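Local coordinates for 3-phosphoshikimate 1-carboxyvinyltransferase (Streptomyces sviceus, PDB 7M0O), which probably catalyses transfer of the enolpyruvyl group of phosphoenolpyruvate to the 5-hydroxyl of shikimate-3-phosphate, the penultimate step of chorismate biosynthesis, at residues Leu15-Ala20 with Leu160-Pro165; Phe194-Ala199 with Val206-Gly211; Ala233-Gly238 with Gly281-Leu286; Ala329-Leu334 with Asp346-His351; Arg335-Arg340 with Met370-Thr375. All coordinates share one frame; numbering follows the deposited sequence.

Contact 1 of 5, residues Leu15-Ala20 with Leu160-Pro165; sequences LFLAAA and LLLLGP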
# COMPACT_ATOMS: atom_id res chain seq x y z
N LEU A 15 11.00 -2.02 -6.05
CA LEU A 15 12.30 -2.65 -5.80
C LEU A 15 12.50 -3.85 -6.71
O LEU A 15 13.61 -4.07 -7.22
CB LEU A 15 12.41 -3.08 -4.33
CG LEU A 15 12.67 -1.97 -3.32
CD1 LEU A 15 12.53 -2.49 -1.90
CD2 LEU A 15 14.05 -1.43 -3.54
N PHE A 16 11.46 -4.66 -6.89
CA PHE A 16 11.53 -5.77 -7.83
C PHE A 16 11.83 -5.28 -9.23
O PHE A 16 12.72 -5.80 -9.92
CB PHE A 16 10.20 -6.55 -7.80
CG PHE A 16 10.20 -7.80 -8.65
CD1 PHE A 16 10.23 -7.73 -10.04
CD2 PHE A 16 10.12 -9.06 -8.06
CE1 PHE A 16 10.21 -8.88 -10.84
CE2 PHE A 16 10.10 -10.23 -8.85
CZ PHE A 16 10.14 -10.13 -10.24
N LEU A 17 11.06 -4.29 -9.70
CA LEU A 17 11.24 -3.78 -11.06
C LEU A 17 12.64 -3.18 -11.25
O LEU A 17 13.27 -3.39 -12.30
CB LEU A 17 10.15 -2.77 -11.36
CG LEU A 17 8.76 -3.42 -11.41
CD1 LEU A 17 7.63 -2.40 -11.25
CD2 LEU A 17 8.60 -4.13 -12.75
N ALA A 18 13.13 -2.44 -10.24
CA ALA A 18 14.47 -1.86 -10.33
C ALA A 18 15.54 -2.94 -10.43
O ALA A 18 16.53 -2.77 -11.14
CB ALA A 18 14.76 -0.96 -9.12
N ALA A 19 15.36 -4.04 -9.70
CA ALA A 19 16.31 -5.15 -9.77
C ALA A 19 16.28 -5.84 -11.13
O ALA A 19 17.33 -6.30 -11.61
CB ALA A 19 15.99 -6.16 -8.68
N ALA A 20 15.10 -5.97 -11.74
CA ALA A 20 14.94 -6.85 -12.89
C ALA A 20 15.12 -6.14 -14.23
O ALA A 20 15.30 -6.82 -15.25
CB ALA A 20 13.57 -7.53 -12.85
N LEU A 160 3.79 -13.14 -9.62
CA LEU A 160 3.76 -13.82 -10.91
C LEU A 160 3.67 -12.82 -12.07
O LEU A 160 4.34 -13.00 -13.09
CB LEU A 160 2.58 -14.80 -10.98
CG LEU A 160 2.74 -16.08 -10.16
CD1 LEU A 160 1.50 -16.94 -10.28
CD2 LEU A 160 4.01 -16.85 -10.59
N LEU A 161 2.84 -11.78 -11.93
CA LEU A 161 2.81 -10.74 -12.96
C LEU A 161 4.19 -10.12 -13.15
O LEU A 161 4.67 -9.97 -14.28
CB LEU A 161 1.79 -9.65 -12.59
CG LEU A 161 0.31 -10.05 -12.67
CD1 LEU A 161 -0.53 -9.09 -11.82
CD2 LEU A 161 -0.15 -10.03 -14.13
N LEU A 162 4.86 -9.78 -12.05
CA LEU A 162 6.18 -9.15 -12.15
C LEU A 162 7.20 -10.10 -12.76
O LEU A 162 8.10 -9.65 -13.49
CB LEU A 162 6.62 -8.68 -10.76
CG LEU A 162 5.83 -7.47 -10.22
CD1 LEU A 162 6.17 -7.22 -8.76
CD2 LEU A 162 6.09 -6.25 -11.04
N LEU A 163 7.05 -11.40 -12.52
CA LEU A 163 7.96 -12.40 -13.10
C LEU A 163 7.82 -12.51 -14.62
O LEU A 163 8.82 -12.78 -15.31
CB LEU A 163 7.70 -13.76 -12.44
CG LEU A 163 8.37 -15.01 -13.02
CD1 LEU A 163 9.84 -15.00 -12.75
CD2 LEU A 163 7.74 -16.28 -12.46
N GLY A 164 6.62 -12.31 -15.15
CA GLY A 164 6.31 -12.60 -16.53
C GLY A 164 7.34 -12.18 -17.57
O GLY A 164 7.75 -12.99 -18.40
N PRO A 165 7.74 -10.90 -17.58
CA PRO A 165 8.69 -10.44 -18.62
C PRO A 165 10.09 -11.01 -18.46
O PRO A 165 10.89 -10.88 -19.40
CB PRO A 165 8.67 -8.91 -18.46
CG PRO A 165 7.37 -8.61 -17.69
CD PRO A 165 7.24 -9.78 -16.76

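Contact 2 of 5, residues Phe194-Ala199 with Val206-Gly211; sequences FGVEVA and VVPPGG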
# COMPACT_ATOMS: atom_id res chain seq x y z
N PHE A 194 7.66 0.68 -16.48
CA PHE A 194 8.90 -0.01 -16.80
C PHE A 194 8.83 -0.72 -18.15
O PHE A 194 9.59 -1.67 -18.40
CB PHE A 194 9.24 -0.99 -15.66
CG PHE A 194 9.82 -0.31 -14.44
CD1 PHE A 194 11.20 -0.27 -14.24
CD2 PHE A 194 9.00 0.30 -13.51
CE1 PHE A 194 11.75 0.37 -13.13
CE2 PHE A 194 9.54 0.93 -12.39
CZ PHE A 194 10.90 0.97 -12.19
N GLY A 195 7.92 -0.30 -19.02
CA GLY A 195 7.96 -0.66 -20.43
C GLY A 195 7.25 -1.92 -20.84
O GLY A 195 7.53 -2.45 -21.93
N VAL A 196 6.31 -2.42 -20.04
CA VAL A 196 5.62 -3.68 -20.34
C VAL A 196 4.12 -3.47 -20.28
O VAL A 196 3.60 -3.00 -19.26
CB VAL A 196 6.04 -4.80 -19.38
CG1 VAL A 196 5.09 -5.95 -19.55
CG2 VAL A 196 7.48 -5.22 -19.67
N GLU A 197 3.42 -3.82 -21.35
CA GLU A 197 1.96 -3.81 -21.39
C GLU A 197 1.41 -5.21 -21.14
O GLU A 197 1.77 -6.16 -21.84
CB GLU A 197 1.45 -3.28 -22.73
CG GLU A 197 1.55 -1.77 -22.90
CD GLU A 197 0.37 -1.05 -22.27
OE1 GLU A 197 0.33 0.20 -22.34
OE2 GLU A 197 -0.52 -1.72 -21.70
N VAL A 198 0.51 -5.34 -20.16
CA VAL A 198 -0.15 -6.60 -19.85
C VAL A 198 -1.58 -6.53 -20.37
O VAL A 198 -2.25 -5.50 -20.23
CB VAL A 198 -0.13 -6.90 -18.33
CG1 VAL A 198 -1.00 -8.11 -17.99
CG2 VAL A 198 1.29 -7.12 -17.83
N ALA A 199 -2.04 -7.63 -20.97
CA ALA A 199 -3.41 -7.75 -21.45
C ALA A 199 -4.17 -8.75 -20.60
O ALA A 199 -3.63 -9.80 -20.23
CB ALA A 199 -3.43 -8.18 -22.92
N VAL A 206 -2.12 -11.85 -19.59
CA VAL A 206 -1.24 -12.23 -20.69
C VAL A 206 -0.04 -11.29 -20.66
O VAL A 206 -0.13 -10.13 -21.09
CB VAL A 206 -1.97 -12.19 -22.03
CG1 VAL A 206 -1.01 -12.48 -23.17
CG2 VAL A 206 -3.13 -13.16 -22.02
N VAL A 207 1.08 -11.78 -20.15
CA VAL A 207 2.27 -10.96 -19.89
C VAL A 207 3.33 -11.34 -20.91
O VAL A 207 3.71 -12.52 -20.99
CB VAL A 207 2.80 -11.16 -18.46
CG1 VAL A 207 3.92 -10.15 -18.18
CG2 VAL A 207 1.66 -11.02 -17.45
N PRO A 208 3.88 -10.39 -21.66
CA PRO A 208 4.82 -10.70 -22.73
C PRO A 208 6.23 -10.89 -22.21
O PRO A 208 6.58 -10.41 -21.12
CB PRO A 208 4.72 -9.46 -23.64
CG PRO A 208 4.43 -8.34 -22.69
CD PRO A 208 3.55 -8.94 -21.61
N PRO A 209 7.07 -11.62 -22.95
CA PRO A 209 8.49 -11.71 -22.63
C PRO A 209 9.20 -10.43 -23.06
O PRO A 209 8.59 -9.50 -23.59
CB PRO A 209 8.97 -12.91 -23.45
CG PRO A 209 8.10 -12.85 -24.67
CD PRO A 209 6.74 -12.38 -24.18
N GLY A 210 10.51 -10.40 -22.83
CA GLY A 210 11.35 -9.32 -23.30
C GLY A 210 11.88 -8.37 -22.25
O GLY A 210 12.65 -7.47 -22.59
N GLY A 211 11.49 -8.54 -21.00
CA GLY A 211 12.07 -7.78 -19.92
C GLY A 211 11.47 -6.40 -19.73
O GLY A 211 10.47 -6.00 -20.34

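Contact 3 of 5, residues Ala233-Gly238 with Gly281-Leu286; sequences AALTPG and GELRGL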
# COMPACT_ATOMS: atom_id res chain seq x y z
N ALA A 233 -6.53 20.09 7.04
CA ALA A 233 -6.49 21.38 6.35
C ALA A 233 -7.89 21.84 5.96
O ALA A 233 -8.21 23.02 6.10
CB ALA A 233 -5.59 21.29 5.12
N ALA A 234 -8.73 20.93 5.47
CA ALA A 234 -10.07 21.31 5.03
C ALA A 234 -10.91 21.82 6.20
O ALA A 234 -11.77 22.69 6.03
CB ALA A 234 -10.76 20.12 4.37
N LEU A 235 -10.62 21.32 7.40
CA LEU A 235 -11.36 21.66 8.60
C LEU A 235 -10.93 23.01 9.18
O LEU A 235 -11.69 23.60 9.95
CB LEU A 235 -11.14 20.57 9.63
CG LEU A 235 -11.74 20.70 11.01
CD1 LEU A 235 -13.26 20.68 10.87
CD2 LEU A 235 -11.23 19.56 11.84
N THR A 236 -9.75 23.48 8.82
CA THR A 236 -9.10 24.63 9.45
C THR A 236 -9.06 25.81 8.48
O THR A 236 -8.28 25.78 7.52
CB THR A 236 -7.69 24.26 9.90
OG1 THR A 236 -7.71 23.03 10.66
CG2 THR A 236 -7.05 25.39 10.73
N PRO A 237 -9.83 26.87 8.69
CA PRO A 237 -9.87 27.96 7.69
C PRO A 237 -8.51 28.62 7.52
O PRO A 237 -7.83 28.94 8.50
CB PRO A 237 -10.91 28.93 8.26
CG PRO A 237 -11.01 28.59 9.71
CD PRO A 237 -10.76 27.11 9.81
N GLY A 238 -8.11 28.79 6.26
CA GLY A 238 -6.82 29.34 5.92
C GLY A 238 -5.63 28.40 6.01
O GLY A 238 -4.53 28.79 5.62
N GLY A 281 -13.09 27.62 5.61
CA GLY A 281 -14.12 27.86 6.60
C GLY A 281 -15.48 27.30 6.22
O GLY A 281 -16.36 27.19 7.09
N GLU A 282 -15.68 26.98 4.95
CA GLU A 282 -16.90 26.36 4.46
C GLU A 282 -16.69 24.86 4.49
O GLU A 282 -15.79 24.34 3.83
CB GLU A 282 -17.23 26.84 3.05
CG GLU A 282 -18.63 26.48 2.56
CD GLU A 282 -19.66 27.56 2.86
OE1 GLU A 282 -19.31 28.77 2.77
OE2 GLU A 282 -20.81 27.22 3.21
N LEU A 283 -17.51 24.15 5.28
CA LEU A 283 -17.52 22.69 5.32
C LEU A 283 -18.97 22.25 5.15
O LEU A 283 -19.71 22.18 6.13
CB LEU A 283 -16.93 22.16 6.62
CG LEU A 283 -16.22 20.81 6.54
CD1 LEU A 283 -14.98 20.88 5.68
CD2 LEU A 283 -15.86 20.30 7.93
N ARG A 284 -19.37 22.00 3.91
CA ARG A 284 -20.78 21.78 3.62
C ARG A 284 -21.13 20.30 3.66
O ARG A 284 -20.40 19.46 3.13
CB ARG A 284 -21.14 22.35 2.24
CG ARG A 284 -20.88 23.85 2.18
CD ARG A 284 -21.41 24.48 0.90
NE ARG A 284 -20.82 23.88 -0.30
CZ ARG A 284 -19.76 24.36 -0.95
NH1 ARG A 284 -19.15 25.46 -0.52
NH2 ARG A 284 -19.31 23.73 -2.02
N GLY A 285 -22.27 19.98 4.26
CA GLY A 285 -22.73 18.61 4.28
C GLY A 285 -23.05 18.09 2.89
O GLY A 285 -23.27 18.83 1.93
N LEU A 286 -23.09 16.76 2.78
CA LEU A 286 -23.28 16.11 1.50
C LEU A 286 -23.56 14.63 1.73
O LEU A 286 -23.40 14.11 2.84
CB LEU A 286 -22.07 16.25 0.57
CG LEU A 286 -20.63 16.08 1.07
CD1 LEU A 286 -20.34 14.71 1.65
CD2 LEU A 286 -19.64 16.41 -0.04
O HOH W 1 -12.72 24.12 3.81
O HOH W 2 -12.29 25.30 6.90

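Contact 4 of 5, residues Ala329-Leu334 with Asp346-His351; sequences ACAENL and DWIEIH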
# COMPACT_ATOMS: atom_id res chain seq x y z
N ALA A 329 -17.91 1.28 14.54
CA ALA A 329 -16.92 1.94 15.39
C ALA A 329 -16.97 3.45 15.24
O ALA A 329 -16.85 4.18 16.23
CB ALA A 329 -15.52 1.42 15.07
N CYS A 330 -17.16 3.94 14.02
CA CYS A 330 -17.34 5.37 13.82
C CYS A 330 -18.60 5.88 14.52
O CYS A 330 -18.57 6.93 15.18
CB CYS A 330 -17.38 5.69 12.32
SG CYS A 330 -15.74 5.69 11.56
N ALA A 331 -19.71 5.16 14.37
CA ALA A 331 -20.95 5.58 15.02
C ALA A 331 -20.80 5.56 16.54
O ALA A 331 -21.23 6.49 17.22
CB ALA A 331 -22.10 4.67 14.58
N GLU A 332 -20.20 4.51 17.08
CA GLU A 332 -20.09 4.41 18.53
C GLU A 332 -19.26 5.56 19.08
O GLU A 332 -19.62 6.16 20.10
CB GLU A 332 -19.49 3.07 18.92
CG GLU A 332 -19.48 2.84 20.43
CD GLU A 332 -18.69 1.60 20.84
OE1 GLU A 332 -18.17 0.89 19.95
OE2 GLU A 332 -18.61 1.35 22.06
N ASN A 333 -18.16 5.90 18.42
CA ASN A 333 -17.28 6.94 18.95
C ASN A 333 -17.89 8.33 18.75
O ASN A 333 -17.76 9.20 19.62
CB ASN A 333 -15.91 6.82 18.29
CG ASN A 333 -15.06 5.73 18.95
OD1 ASN A 333 -14.76 5.80 20.15
ND2 ASN A 333 -14.72 4.70 18.19
N LEU A 334 -18.58 8.54 17.62
CA LEU A 334 -19.25 9.82 17.40
C LEU A 334 -20.34 10.04 18.43
O LEU A 334 -20.52 11.16 18.93
CB LEU A 334 -19.82 9.87 15.98
CG LEU A 334 -18.83 10.26 14.88
CD1 LEU A 334 -19.39 9.93 13.48
CD2 LEU A 334 -18.47 11.73 15.00
N ASP A 346 -25.45 -0.47 4.89
CA ASP A 346 -24.24 -0.08 4.18
C ASP A 346 -24.07 1.43 4.13
O ASP A 346 -23.49 1.96 3.17
CB ASP A 346 -24.25 -0.64 2.75
CG ASP A 346 -25.40 -0.12 1.90
OD1 ASP A 346 -26.31 0.56 2.42
OD2 ASP A 346 -25.41 -0.41 0.68
N TRP A 347 -24.54 2.13 5.15
CA TRP A 347 -24.47 3.59 5.17
C TRP A 347 -24.42 4.09 6.61
O TRP A 347 -24.80 3.39 7.55
CB TRP A 347 -25.65 4.23 4.41
CG TRP A 347 -27.04 3.91 4.94
CD1 TRP A 347 -27.89 2.93 4.49
CD2 TRP A 347 -27.74 4.58 6.00
NE1 TRP A 347 -29.08 2.97 5.19
CE2 TRP A 347 -29.01 3.97 6.13
CE3 TRP A 347 -27.41 5.64 6.85
CZ2 TRP A 347 -29.95 4.38 7.08
CZ3 TRP A 347 -28.35 6.06 7.80
CH2 TRP A 347 -29.60 5.42 7.91
N ILE A 348 -23.91 5.31 6.76
CA ILE A 348 -23.88 6.01 8.04
C ILE A 348 -24.20 7.47 7.79
O ILE A 348 -23.68 8.07 6.84
CB ILE A 348 -22.51 5.83 8.73
CG1 ILE A 348 -22.45 6.61 10.05
CG2 ILE A 348 -21.36 6.24 7.80
CD1 ILE A 348 -21.22 6.28 10.89
N GLU A 349 -25.08 8.05 8.62
CA GLU A 349 -25.49 9.44 8.48
C GLU A 349 -25.18 10.18 9.78
O GLU A 349 -25.65 9.79 10.86
CB GLU A 349 -26.98 9.56 8.12
CG GLU A 349 -27.39 10.99 7.74
CD GLU A 349 -28.69 11.08 6.95
OE1 GLU A 349 -29.15 10.07 6.38
OE2 GLU A 349 -29.26 12.20 6.89
N ILE A 350 -24.35 11.21 9.67
CA ILE A 350 -23.82 11.95 10.81
C ILE A 350 -24.47 13.33 10.84
O ILE A 350 -24.43 14.06 9.85
CB ILE A 350 -22.29 12.06 10.73
CG1 ILE A 350 -21.65 10.66 10.68
CG2 ILE A 350 -21.75 12.87 11.91
CD1 ILE A 350 -20.41 10.56 9.86
N HIS A 351 -25.02 13.70 12.00
CA HIS A 351 -25.71 14.96 12.13
C HIS A 351 -24.87 15.94 12.92
O HIS A 351 -24.58 15.69 14.11
CB HIS A 351 -27.07 14.74 12.79
CG HIS A 351 -27.97 13.88 11.95
ND1 HIS A 351 -28.81 14.41 10.99
CD2 HIS A 351 -28.11 12.53 11.87
CE1 HIS A 351 -29.45 13.43 10.38
NE2 HIS A 351 -29.05 12.28 10.89

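Contact 5 of 5, residues Arg335-Arg340 with Met370-Thr375; sequences RRLGVR and MSFAVT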
# COMPACT_ATOMS: atom_id res chain seq x y z
N ARG A 335 -21.05 8.98 18.80
CA ARG A 335 -22.11 9.10 19.79
C ARG A 335 -21.53 9.38 21.17
O ARG A 335 -22.12 10.14 21.95
CB ARG A 335 -22.95 7.83 19.81
CG ARG A 335 -23.91 7.72 18.63
CD ARG A 335 -24.45 6.29 18.50
NE ARG A 335 -25.44 6.17 17.43
CZ ARG A 335 -25.62 5.07 16.71
NH1 ARG A 335 -24.88 3.99 16.96
NH2 ARG A 335 -26.54 5.03 15.76
N ARG A 336 -20.39 8.77 21.48
CA ARG A 336 -19.72 9.06 22.75
C ARG A 336 -19.34 10.53 22.85
O ARG A 336 -19.31 11.10 23.95
CB ARG A 336 -18.50 8.16 22.91
CG ARG A 336 -17.88 8.17 24.30
CD ARG A 336 -16.82 7.09 24.44
NE ARG A 336 -17.37 5.78 24.13
CZ ARG A 336 -16.65 4.75 23.73
NH1 ARG A 336 -15.34 4.88 23.57
NH2 ARG A 336 -17.23 3.59 23.47
N LEU A 337 -19.04 11.16 21.71
CA LEU A 337 -18.74 12.59 21.66
C LEU A 337 -19.98 13.47 21.71
O LEU A 337 -19.84 14.70 21.74
CB LEU A 337 -17.93 12.90 20.40
CG LEU A 337 -16.62 12.12 20.24
CD1 LEU A 337 -16.00 12.42 18.87
CD2 LEU A 337 -15.66 12.47 21.37
N GLY A 338 -21.18 12.90 21.71
CA GLY A 338 -22.39 13.69 21.76
C GLY A 338 -23.06 13.97 20.43
O GLY A 338 -24.04 14.74 20.38
N VAL A 339 -22.58 13.36 19.35
CA VAL A 339 -23.08 13.58 17.99
C VAL A 339 -24.16 12.56 17.67
O VAL A 339 -24.01 11.37 17.96
CB VAL A 339 -21.90 13.48 17.00
CG1 VAL A 339 -22.36 13.75 15.58
CG2 VAL A 339 -20.80 14.44 17.39
N ARG A 340 -25.25 13.00 17.04
CA ARG A 340 -26.31 12.07 16.65
C ARG A 340 -25.91 11.37 15.34
O ARG A 340 -25.45 12.02 14.39
CB ARG A 340 -27.66 12.77 16.50
CG ARG A 340 -28.77 11.85 15.96
CD ARG A 340 -30.17 12.48 16.03
NE ARG A 340 -30.22 13.76 15.32
CZ ARG A 340 -30.76 13.93 14.12
NH1 ARG A 340 -31.30 12.90 13.47
NH2 ARG A 340 -30.76 15.14 13.58
N MET A 370 -6.38 7.38 13.81
CA MET A 370 -5.90 8.50 13.00
C MET A 370 -7.05 9.43 12.63
O MET A 370 -6.88 10.66 12.60
CB MET A 370 -5.18 7.97 11.76
CG MET A 370 -3.83 7.33 12.12
SD MET A 370 -2.76 6.88 10.74
CE MET A 370 -3.58 5.44 10.12
N SER A 371 -8.23 8.88 12.36
CA SER A 371 -9.36 9.73 11.99
C SER A 371 -9.79 10.64 13.13
O SER A 371 -9.95 11.85 12.92
CB SER A 371 -10.55 8.87 11.53
OG SER A 371 -10.24 8.21 10.33
N PHE A 372 -9.97 10.10 14.34
CA PHE A 372 -10.45 10.93 15.44
C PHE A 372 -9.36 11.82 16.02
O PHE A 372 -9.69 12.79 16.73
CB PHE A 372 -11.10 10.06 16.53
CG PHE A 372 -12.46 9.55 16.13
CD1 PHE A 372 -13.57 10.37 16.20
CD2 PHE A 372 -12.61 8.27 15.61
CE1 PHE A 372 -14.82 9.93 15.79
CE2 PHE A 372 -13.85 7.81 15.18
CZ PHE A 372 -14.96 8.64 15.28
N ALA A 373 -8.10 11.58 15.68
CA ALA A 373 -7.08 12.59 15.94
C ALA A 373 -7.42 13.89 15.22
O ALA A 373 -7.16 14.98 15.76
CB ALA A 373 -5.70 12.07 15.50
N VAL A 374 -7.96 13.81 14.00
CA VAL A 374 -8.33 15.04 13.31
C VAL A 374 -9.44 15.77 14.07
O VAL A 374 -9.42 17.00 14.20
CB VAL A 374 -8.74 14.76 11.85
CG1 VAL A 374 -9.03 16.07 11.15
CG2 VAL A 374 -7.65 14.00 11.11
N THR A 375 -10.42 15.02 14.58
CA THR A 375 -11.48 15.62 15.38
C THR A 375 -10.91 16.40 16.56
O THR A 375 -11.45 17.44 16.94
CB THR A 375 -12.42 14.54 15.91
OG1 THR A 375 -12.82 13.67 14.84
CG2 THR A 375 -13.65 15.16 16.53

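Contact 1 of 5, residues Leu15-Ala20 with Leu160-Pro165
With chi1 at -175°, F16 turns its CG away from the backbone N and sends its ring across to L162, whose chi1 of -71° carries CG away from its own carbonyl carbon and lays the branched end alongside the ring. The two side chains run alongside one another, pointing opposite ways. L162 CB sits over one face of the F16 ring, 3.8 Å from the centroid and offset toward the rim, which makes a CH-pi contact; its nearest ring atom is F16 CE1, at 3.6 Å. The same CE1 lies 3.5 Å from L162 O, whose hydrogen bond comes from the hydroxyl of Y212. The second branch of the leucine serves the next residue of the facing helix: L162 CD2 meets L17 CD2 at 3.7 Å, the two side chains lying nearly perpendicular. Reducing F16 to an alanine would probably leave L162 CB without its aromatic cover and open a gap between the helices. Helix 8-20 also carries R13, predicted to bind shikimate-3-phosphate, and the L162 side chain is about 4 Å from that of R13. Around this buried joint, helix 79-90 supports F16 through T87 and L88, helix 182-193 touches L17 through M190 and L162 through M191, while strand 204-207 packs against L161 and P165 of the same segment.

Contact 2 of 5, residues Phe194-Ala199 with Val206-Gly211
A199 and V206 are an antiparallel hydrogen-bonded pair, and the touching parts of the two segments run 173° apart in a beta-hairpin whose strands are 199-201 and 204-207. A199 N donates to V206 O at 3.1 Å in a nearly straight bond of 172°, while V206 N returns a short bond to A199 O, nearly along the C=O axis. One residue further from the turn, V198 CG2 and V207 CG2 touch at 3.9 Å, with M191 of helix 182-193 packed against both valines. That helix ends just before the hairpin in a Schellman motif, where G195 has a positive phi and V196 N bonds back to M191 O. V196 then straddles the facing loop: with chi1 at 168°, CG1 reaches P208 CD at 3.9 Å. Cut back to an alanine, V196 would probably leave the P208 ring without its apolar neighbour and the loop around G211 less firmly placed. The pairing goes no further at P208, which has no N-H to offer, and E197 O meets P208 CD at 3.3 Å instead. The other V196 methyl, CG2, lies 3.2 Å from the carbonyl oxygen G211 O.

Contact 3 of 5, residues Ala233-Gly238 with Gly281-Leu286
The C-terminal end of helix 223-235 is joined here to the loop that leads into strand 286-289, with A234 and L235 of the helix facing L283 of the loop. L283 points toward the helix, and an off-staggered chi1 of -149° sets its two methyls against successive residues: CD1 lies 3.7 Å from A234 O, and CD2 meets L235 CD1 at 3.9 Å. The L235 side chain starts out pointing away from the loop, but with chi1 at 177° its CD1 is brought back to L283, and the two leucines cross obliquely. The loop serves a mixed sheet of the two-domain EPSP synthase fold, in which strand 286-289 runs parallel to strand 311-314; L283 and G285 are tied to S308 just before that strand, and L286 is paired with R312 within it. On the helix side, L261 and A266 pack on A234, and F306 on L235. Beyond the leucines the backbones are linked by water. Two waters donate to A234 O, each at 2.8 Å. The first also donates to E282 O at 3.1 Å, whereas the second accepts from G281 N at 2.8 Å, so one helix-end carbonyl is tied to two consecutive loop residues. Here the two backbones draw closer and are more exposed: P237 CB rests 3.7 Å from G281 N. G281 has a phi of 86°, and any CB on it would crowd both P237 CB and the preceding carbonyl oxygen.

Contact 4 of 5, residues Ala329-Leu334 with Asp346-His351
L334 and I350 make the tight end of this contact, between a helix and a strand that run nearly parallel, their axes 9.8 Å apart and 19° from one another. The two side chains cross at about a right angle, and a single methyl of the leucine is embraced by the isoleucine: L334 CD1 lies 3.7 Å from I350 CG1 and 3.8 Å from I350 CD1. Two residues back along the strand the fit is slacker. I348 is fully extended, chi1 178° and chi2 170°, which carries CD1 to the helix surface; there it touches A331 N at 4.0 Å and the CB atoms of C330 and A331 at slightly longer range. V341 of the neighbouring strand 340-344 closes in on A331, L334 and I348, while A301 of helix 297-303 packs on C330 and I350. The partly exposed side is polar: E349, on the other face of the strand, forms a salt bridge with R312, and E332 on the helix forms one with R336. N333 is a different case, a buried amide on the helix flank that faces helix 366-375. Its ND2 donates to A329 O at 2.9 Å from above the carbonyl plane, while N333 N, at 3.1 Å, reaches the same oxygen from the opposite face; N333 OD1 accepts from T361 N. Across the contact the side chains that meet are all apolar, and no polar bond joins the two segments, so the helix is held on its sheet here by shape and burial, while E332 and E349 find their charged partners away from the interface.

Contact 5 of 5, residues Arg335-Arg340 with Met370-Thr375
The F372 ring is approached obliquely by L337, neither squarely over a face nor at an edge: L337 CD1 is 4.1 Å from F372 CE1 and 4.2 Å from F372 CD1. At the tip of the ring, next to CE1, F372 CZ packs against N333 CB, so the ring meets N333 in the last turns of helix 326-336 and L337 just past its end. With chi1 at -75°, F372 CG stands opposite its carbonyl carbon, and the ring projects from helix 366-375 toward the leucine. The same methyl, L337 CD1, has a looser neighbour in T375 CG2 at 4.3 Å, about one turn further along; the hydroxyl of that threonine is engaged with A302 O. The other flat group nearby, the guanidinium of R336, is bound to E332, T361 and Q359 and takes no part in the contact. The contact is small, and it sits where a helix stops. G338, with a phi of 97°, follows L337 and bonds from its N to R335 O at 2.9 Å, while V339 N probably bonds back to L334 O. This is a Schellman motif, which turns the chain out of helix 326-336 toward strand 340-344.

In the fold
Along the chain, contacts 1, 2 and 3 follow in series, and contacts 4 and 5 then interlock, their segments alternating. Contacts 1 and 2 have centres about 10 Å apart and touch through P165 with V207 and L17 with F194. Contacts 3, 4 and 5 form a second cluster: contacts 4 and 5 share helix 326-336, with centres about 9 Å apart, and H351 N probably bonds R340 O between their strands; L235 of contact 3 packs on V374 of contact 5. The centres of contacts 1 and 4 lie about 42 Å apart, in keeping with the two-domain fold of EPSP synthases, whose active site lies in the cleft between the domains.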